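Local coordinates for protein geranyltranstransferase (Thermotoga neapolitana, PDB 4WK5) that probably acts as a magnesium-dependent prenyltransferase of the FPP/GGPP synthase family, joining isoprenoid diphosphate units into longer chains, at residues Met181-Ser195 and Val208-Ile221. Residues are numbered along the deposited sequence; the frame is centred on the assembly and turned at random. Where two conformers were deposited one is given.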
loop_
_atom_site.group_PDB
_atom_site.type_symbol
_atom_site.label_atom_id
_atom_site.label_comp_id
_atom_site.label_asym_id
_atom_site.label_seq_id
_atom_site.Cartn_x
_atom_site.Cartn_y
_atom_site.Cartn_z
ATOM N N MET A 181 16.606 8.864 9.830
ATOM C CA MET A 181 16.262 8.333 8.528
ATOM C C MET A 181 16.596 6.836 8.430
ATOM O O MET A 181 15.819 6.055 7.872
ATOM C CB MET A 181 16.974 9.136 7.434
ATOM C CG MET A 181 16.668 8.674 6.015
ATOM S SD MET A 181 17.842 7.431 5.448
ATOM C CE MET A 181 19.313 8.468 5.311
ATOM N N TYR A 182 17.744 6.431 8.970
ATOM C CA TYR A 182 18.105 5.007 8.981
ATOM C C TYR A 182 17.089 4.227 9.796
ATOM O O TYR A 182 16.674 3.138 9.428
ATOM C CB TYR A 182 19.504 4.786 9.567
ATOM C CG TYR A 182 20.631 5.000 8.576
ATOM C CD1 TYR A 182 20.606 6.061 7.679
ATOM C CD2 TYR A 182 21.736 4.152 8.563
ATOM C CE1 TYR A 182 21.635 6.252 6.773
ATOM C CE2 TYR A 182 22.763 4.340 7.671
ATOM C CZ TYR A 182 22.709 5.388 6.779
ATOM O OH TYR A 182 23.738 5.577 5.885
ATOM N N SER A 183 16.723 4.793 10.934
ATOM C CA SER A 183 15.770 4.150 11.828
ATOM C C SER A 183 14.434 3.918 11.145
ATOM O O SER A 183 13.832 2.856 11.286
ATOM C CB SER A 183 15.565 5.000 13.079
ATOM O OG SER A 183 14.501 4.492 13.857
ATOM N N PHE A 184 13.975 4.915 10.399
ATOM C CA PHE A 184 12.699 4.801 9.701
ATOM C C PHE A 184 12.791 3.928 8.450
ATOM O O PHE A 184 11.930 3.069 8.202
ATOM C CB PHE A 184 12.174 6.180 9.292
ATOM C CG PHE A 184 11.426 6.912 10.384
ATOM C CD1 PHE A 184 11.653 6.638 11.720
ATOM C CD2 PHE A 184 10.467 7.849 10.045
ATOM C CE1 PHE A 184 10.955 7.320 12.713
ATOM C CE2 PHE A 184 9.758 8.536 11.037
ATOM C CZ PHE A 184 10.006 8.268 12.366
ATOM N N LYS A 185 13.825 4.148 7.645
ATOM C CA LYS A 185 13.894 3.514 6.328
ATOM C C LYS A 185 14.241 2.026 6.374
ATOM O O LYS A 185 13.792 1.243 5.518
ATOM C CB LYS A 185 14.914 4.260 5.460
ATOM C CG LYS A 185 15.130 3.701 4.063
ATOM C CD LYS A 185 16.446 4.244 3.501
ATOM C CE LYS A 185 16.860 3.533 2.225
ATOM N NZ LYS A 185 15.863 3.704 1.140
ATOM N N THR A 186 15.044 1.642 7.364
ATOM C CA THR A 186 15.538 0.273 7.475
ATOM C C THR A 186 15.217 -0.340 8.843
ATOM O O THR A 186 14.776 -1.494 8.940
ATOM C CB THR A 186 17.063 0.224 7.243
ATOM O OG1 THR A 186 17.348 0.809 5.966
ATOM C CG2 THR A 186 17.579 -1.220 7.273
ATOM N N GLY A 187 15.421 0.440 9.897
ATOM C CA GLY A 187 15.164 -0.028 11.251
ATOM C C GLY A 187 13.738 -0.503 11.489
ATOM O O GLY A 187 13.521 -1.539 12.130
ATOM N N ALA A 188 12.764 0.245 10.978
ATOM C CA ALA A 188 11.370 -0.046 11.315
ATOM C C ALA A 188 10.953 -1.451 10.853
ATOM O O ALA A 188 10.239 -2.158 11.578
ATOM C CB ALA A 188 10.428 1.028 10.718
ATOM N N LEU A 189 11.400 -1.875 9.672
ATOM C CA LEU A 189 10.961 -3.176 9.179
ATOM C C LEU A 189 11.670 -4.295 9.945
ATOM O O LEU A 189 11.073 -5.342 10.208
ATOM C CB LEU A 189 11.199 -3.328 7.672
ATOM C CG LEU A 189 10.584 -4.568 7.002
ATOM C CD1 LEU A 189 9.093 -4.701 7.313
ATOM C CD2 LEU A 189 10.787 -4.446 5.484
ATOM N N PHE A 190 12.929 -4.087 10.318
ATOM C CA PHE A 190 13.598 -5.094 11.151
ATOM C C PHE A 190 12.978 -5.147 12.540
ATOM O O PHE A 190 12.860 -6.216 13.123
ATOM C CB PHE A 190 15.105 -4.827 11.238
ATOM C CG PHE A 190 15.875 -5.337 10.041
ATOM C CD1 PHE A 190 16.094 -6.703 9.868
ATOM C CD2 PHE A 190 16.373 -4.455 9.092
ATOM C CE1 PHE A 190 16.800 -7.175 8.758
ATOM C CE2 PHE A 190 17.073 -4.909 7.990
ATOM C CZ PHE A 190 17.294 -6.278 7.820
ATOM N N ALA A 191 12.563 -4.003 13.077
ATOM C CA ALA A 191 11.908 -4.011 14.380
ATOM C C ALA A 191 10.629 -4.851 14.314
ATOM O O ALA A 191 10.284 -5.580 15.259
ATOM C CB ALA A 191 11.599 -2.588 14.830
ATOM N N PHE A 192 9.920 -4.744 13.189
ATOM C CA PHE A 192 8.697 -5.507 13.008
ATOM C C PHE A 192 9.004 -7.000 12.916
ATOM O O PHE A 192 8.222 -7.821 13.408
ATOM C CB PHE A 192 7.932 -5.035 11.762
ATOM C CG PHE A 192 6.639 -5.766 11.539
ATOM C CD1 PHE A 192 5.493 -5.408 12.242
ATOM C CD2 PHE A 192 6.568 -6.823 10.635
ATOM C CE1 PHE A 192 4.293 -6.093 12.034
ATOM C CE2 PHE A 192 5.375 -7.503 10.426
ATOM C CZ PHE A 192 4.242 -7.138 11.124
ATOM N N CYS A 193 10.140 -7.357 12.317
ATOM C CA CYS A 193 10.529 -8.772 12.234
ATOM C C CYS A 193 10.697 -9.390 13.616
ATOM O O CYS A 193 10.423 -10.567 13.789
ATOM C CB CYS A 193 11.824 -8.961 11.443
ATOM S SG CYS A 193 11.658 -8.588 9.694
ATOM N N PHE A 194 11.164 -8.602 14.587
ATOM C CA PHE A 194 11.229 -9.038 15.986
ATOM C C PHE A 194 9.881 -8.942 16.710
ATOM O O PHE A 194 9.503 -9.848 17.453
ATOM C CB PHE A 194 12.273 -8.204 16.743
ATOM C CG PHE A 194 13.690 -8.631 16.498
ATOM C CD1 PHE A 194 14.261 -9.638 17.263
ATOM C CD2 PHE A 194 14.467 -8.011 15.536
ATOM C CE1 PHE A 194 15.569 -10.029 17.048
ATOM C CE2 PHE A 194 15.777 -8.397 15.317
ATOM C CZ PHE A 194 16.330 -9.404 16.075
ATOM N N SER A 195 9.169 -7.837 16.499
ATOM C CA SER A 195 7.895 -7.572 17.179
ATOM C C SER A 195 6.803 -8.582 16.840
ATOM O O SER A 195 6.080 -9.065 17.719
ATOM C CB SER A 195 7.382 -6.168 16.818
ATOM O OG SER A 195 8.251 -5.161 17.287
ATOM N N VAL A 208 12.384 -6.227 22.408
ATOM C CA VAL A 208 12.933 -6.735 21.157
ATOM C C VAL A 208 12.718 -5.803 19.963
ATOM O O VAL A 208 13.478 -5.859 18.995
ATOM C CB VAL A 208 12.341 -8.116 20.810
ATOM C CG1 VAL A 208 12.844 -9.164 21.782
ATOM C CG2 VAL A 208 10.820 -8.062 20.805
ATOM N N LYS A 209 11.685 -4.962 20.019
ATOM C CA LYS A 209 11.446 -3.998 18.944
ATOM C C LYS A 209 12.602 -2.997 18.869
ATOM O O LYS A 209 13.054 -2.612 17.778
ATOM C CB LYS A 209 10.116 -3.272 19.156
ATOM C CG LYS A 209 9.750 -2.310 18.042
ATOM C CD LYS A 209 8.427 -1.615 18.324
ATOM C CE LYS A 209 8.096 -0.601 17.240
ATOM N NZ LYS A 209 6.767 0.044 17.456
ATOM N N LYS A 210 13.081 -2.596 20.045
ATOM C CA LYS A 210 14.256 -1.743 20.171
ATOM C C LYS A 210 15.484 -2.428 19.570
ATOM O O LYS A 210 16.311 -1.793 18.919
ATOM C CB LYS A 210 14.493 -1.402 21.642
ATOM C CG LYS A 210 15.108 -0.034 21.889
ATOM C CD LYS A 210 15.226 0.228 23.387
ATOM C CE LYS A 210 15.738 1.628 23.675
ATOM N NZ LYS A 210 16.367 1.714 25.023
ATOM N N LEU A 211 15.586 -3.736 19.785
ATOM C CA LEU A 211 16.658 -4.539 19.201
ATOM C C LEU A 211 16.645 -4.511 17.681
ATOM O O LEU A 211 17.682 -4.323 17.044
ATOM C CB LEU A 211 16.559 -5.988 19.671
ATOM C CG LEU A 211 16.881 -6.303 21.126
ATOM C CD1 LEU A 211 16.910 -7.816 21.302
ATOM C CD2 LEU A 211 18.202 -5.668 21.560
ATOM N N GLY A 212 15.468 -4.704 17.092
ATOM C CA GLY A 212 15.364 -4.726 15.649
ATOM C C GLY A 212 15.727 -3.397 15.028
ATOM O O GLY A 212 16.348 -3.344 13.964
ATOM N N GLU A 213 15.335 -2.308 15.682
ATOM C CA GLU A 213 15.680 -0.995 15.163
ATOM C C GLU A 213 17.189 -0.785 15.132
ATOM O O GLU A 213 17.730 -0.332 14.120
ATOM C CB GLU A 213 15.021 0.114 15.974
ATOM C CG GLU A 213 15.037 1.435 15.230
ATOM C CD GLU A 213 14.849 2.623 16.137
ATOM O OE1 GLU A 213 13.716 2.823 16.625
ATOM O OE2 GLU A 213 15.833 3.364 16.346
ATOM N N LYS A 214 17.877 -1.125 16.223
ATOM C CA LYS A 214 19.322 -0.974 16.249
ATOM C C LYS A 214 19.996 -1.910 15.249
ATOM O O LYS A 214 20.936 -1.506 14.562
ATOM C CB LYS A 214 19.879 -1.201 17.661
ATOM C CG LYS A 214 19.397 -0.161 18.649
ATOM C CD LYS A 214 20.317 -0.067 19.857
ATOM C CE LYS A 214 20.431 1.378 20.328
ATOM N NZ LYS A 214 21.442 1.543 21.407
ATOM N N PHE A 215 19.516 -3.146 15.161
ATOM C CA PHE A 215 20.053 -4.058 14.161
ATOM C C PHE A 215 19.916 -3.453 12.764
ATOM O O PHE A 215 20.848 -3.497 11.957
ATOM C CB PHE A 215 19.354 -5.420 14.221
ATOM C CG PHE A 215 19.809 -6.373 13.145
ATOM C CD1 PHE A 215 19.102 -6.491 11.956
ATOM C CD2 PHE A 215 20.963 -7.128 13.312
ATOM C CE1 PHE A 215 19.534 -7.345 10.958
ATOM C CE2 PHE A 215 21.389 -7.982 12.321
ATOM C CZ PHE A 215 20.674 -8.087 11.142
ATOM N N GLY A 216 18.746 -2.881 12.485
ATOM C CA GLY A 216 18.487 -2.271 11.189
ATOM C C GLY A 216 19.419 -1.112 10.863
ATOM O O GLY A 216 19.876 -0.982 9.733
ATOM N N VAL A 217 19.686 -0.243 11.836
ATOM C CA VAL A 217 20.613 0.850 11.580
ATOM C C VAL A 217 22.012 0.296 11.266
ATOM O O VAL A 217 22.667 0.742 10.322
ATOM C CB VAL A 217 20.680 1.835 12.773
ATOM C CG1 VAL A 217 21.800 2.843 12.566
ATOM C CG2 VAL A 217 19.345 2.553 12.912
ATOM N N ALA A 218 22.452 -0.691 12.045
ATOM C CA ALA A 218 23.751 -1.326 11.817
ATOM C C ALA A 218 23.805 -1.992 10.446
ATOM O O ALA A 218 24.807 -1.897 9.730
ATOM C CB ALA A 218 24.049 -2.350 12.919
ATOM N N PHE A 219 22.711 -2.657 10.085
ATOM C CA PHE A 219 22.584 -3.312 8.785
ATOM C C PHE A 219 22.772 -2.307 7.645
ATOM O O PHE A 219 23.493 -2.577 6.678
ATOM C CB PHE A 219 21.219 -4.008 8.696
ATOM C CG PHE A 219 21.044 -4.907 7.496
ATOM C CD1 PHE A 219 21.440 -6.240 7.551
ATOM C CD2 PHE A 219 20.441 -4.436 6.336
ATOM C CE1 PHE A 219 21.262 -7.081 6.468
ATOM C CE2 PHE A 219 20.257 -5.270 5.244
ATOM C CZ PHE A 219 20.669 -6.596 5.307
ATOM N N GLN A 220 22.128 -1.145 7.747
ATOM C CA GLN A 220 22.230 -0.142 6.687
ATOM C C GLN A 220 23.644 0.445 6.614
ATOM O O GLN A 220 24.145 0.710 5.521
ATOM C CB GLN A 220 21.191 0.980 6.874
ATOM C CG GLN A 220 21.136 1.954 5.687
ATOM C CD GLN A 220 19.955 2.922 5.720
ATOM O OE1 GLN A 220 18.987 2.731 6.459
ATOM N NE2 GLN A 220 20.042 3.979 4.912
ATOM N N ILE A 221 24.292 0.632 7.765
ATOM C CA ILE A 221 25.670 1.146 7.780
ATOM C C ILE A 221 26.611 0.151 7.120
ATOM O O ILE A 221 27.465 0.531 6.323
ATOM C CB ILE A 221 26.176 1.432 9.214
ATOM C CG1 ILE A 221 25.375 2.575 9.841
ATOM C CG2 ILE A 221 27.683 1.761 9.210
ATOM C CD1 ILE A 221 25.586 2.716 11.332
HETATM O O HOH W 1 22.012 4.589 3.277
#
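In the conformer described, one of two for Q220, the amide of Q220 lies flat over one face of the Y182 ring, the two planes only 5° apart, with Q220 NE2 3.3 Å from Y182 CE1 near the rim and Q220 CG making a CH-pi contact with the same face. Q220 reaches this place with CG anti to its backbone N (chi1 -172°) and the chain extended beyond, a knob set among M181, Y182, K185 and T186. Both ends of the amide are then engaged. T186 OG1 donates to Q220 OE1 at 2.6 Å, with the hydroxyl sitting above the plane of the carbonyl. Q220 NE2 donates a hydrogen bond to a water at 2.6 Å that also touches the Y182 hydroxyl weakly. That hydroxyl has its main partner in L248 N, and I221 CG1 packs against CE2 of the ring. An alanine in place of Y182 would probably strip the Q220 amide of the surface it stacks on, letting it swing, and leave L248 N without its acceptor.

Farther along, F190 is the knob from segment 181-195, seated among G212, F215, G216 and F219. F215 turns its edge to the F190 face, F215 CE1 to F190 CE1 3.5 Å, with ring planes at 72°; F190 in turn sets its own edge over the centre of F219. Glycines permit this closeness: G187 CA and G216 CA stand 4.0 Å apart, A191 CA and G212 CA 3.8 Å, and G212 and G216 bring only hydrogen to the facing backbone. F194 CD2 lies against G212 CA, completing the seam.

The axes of segments 181-195 and 208-221 approach to 6.8 Å and run obliquely antiparallel; their parent helices, 175-201 and 206-229, illustrate glycine-mediated close packing of consecutive helices within the all-alpha isoprenoid synthase fold.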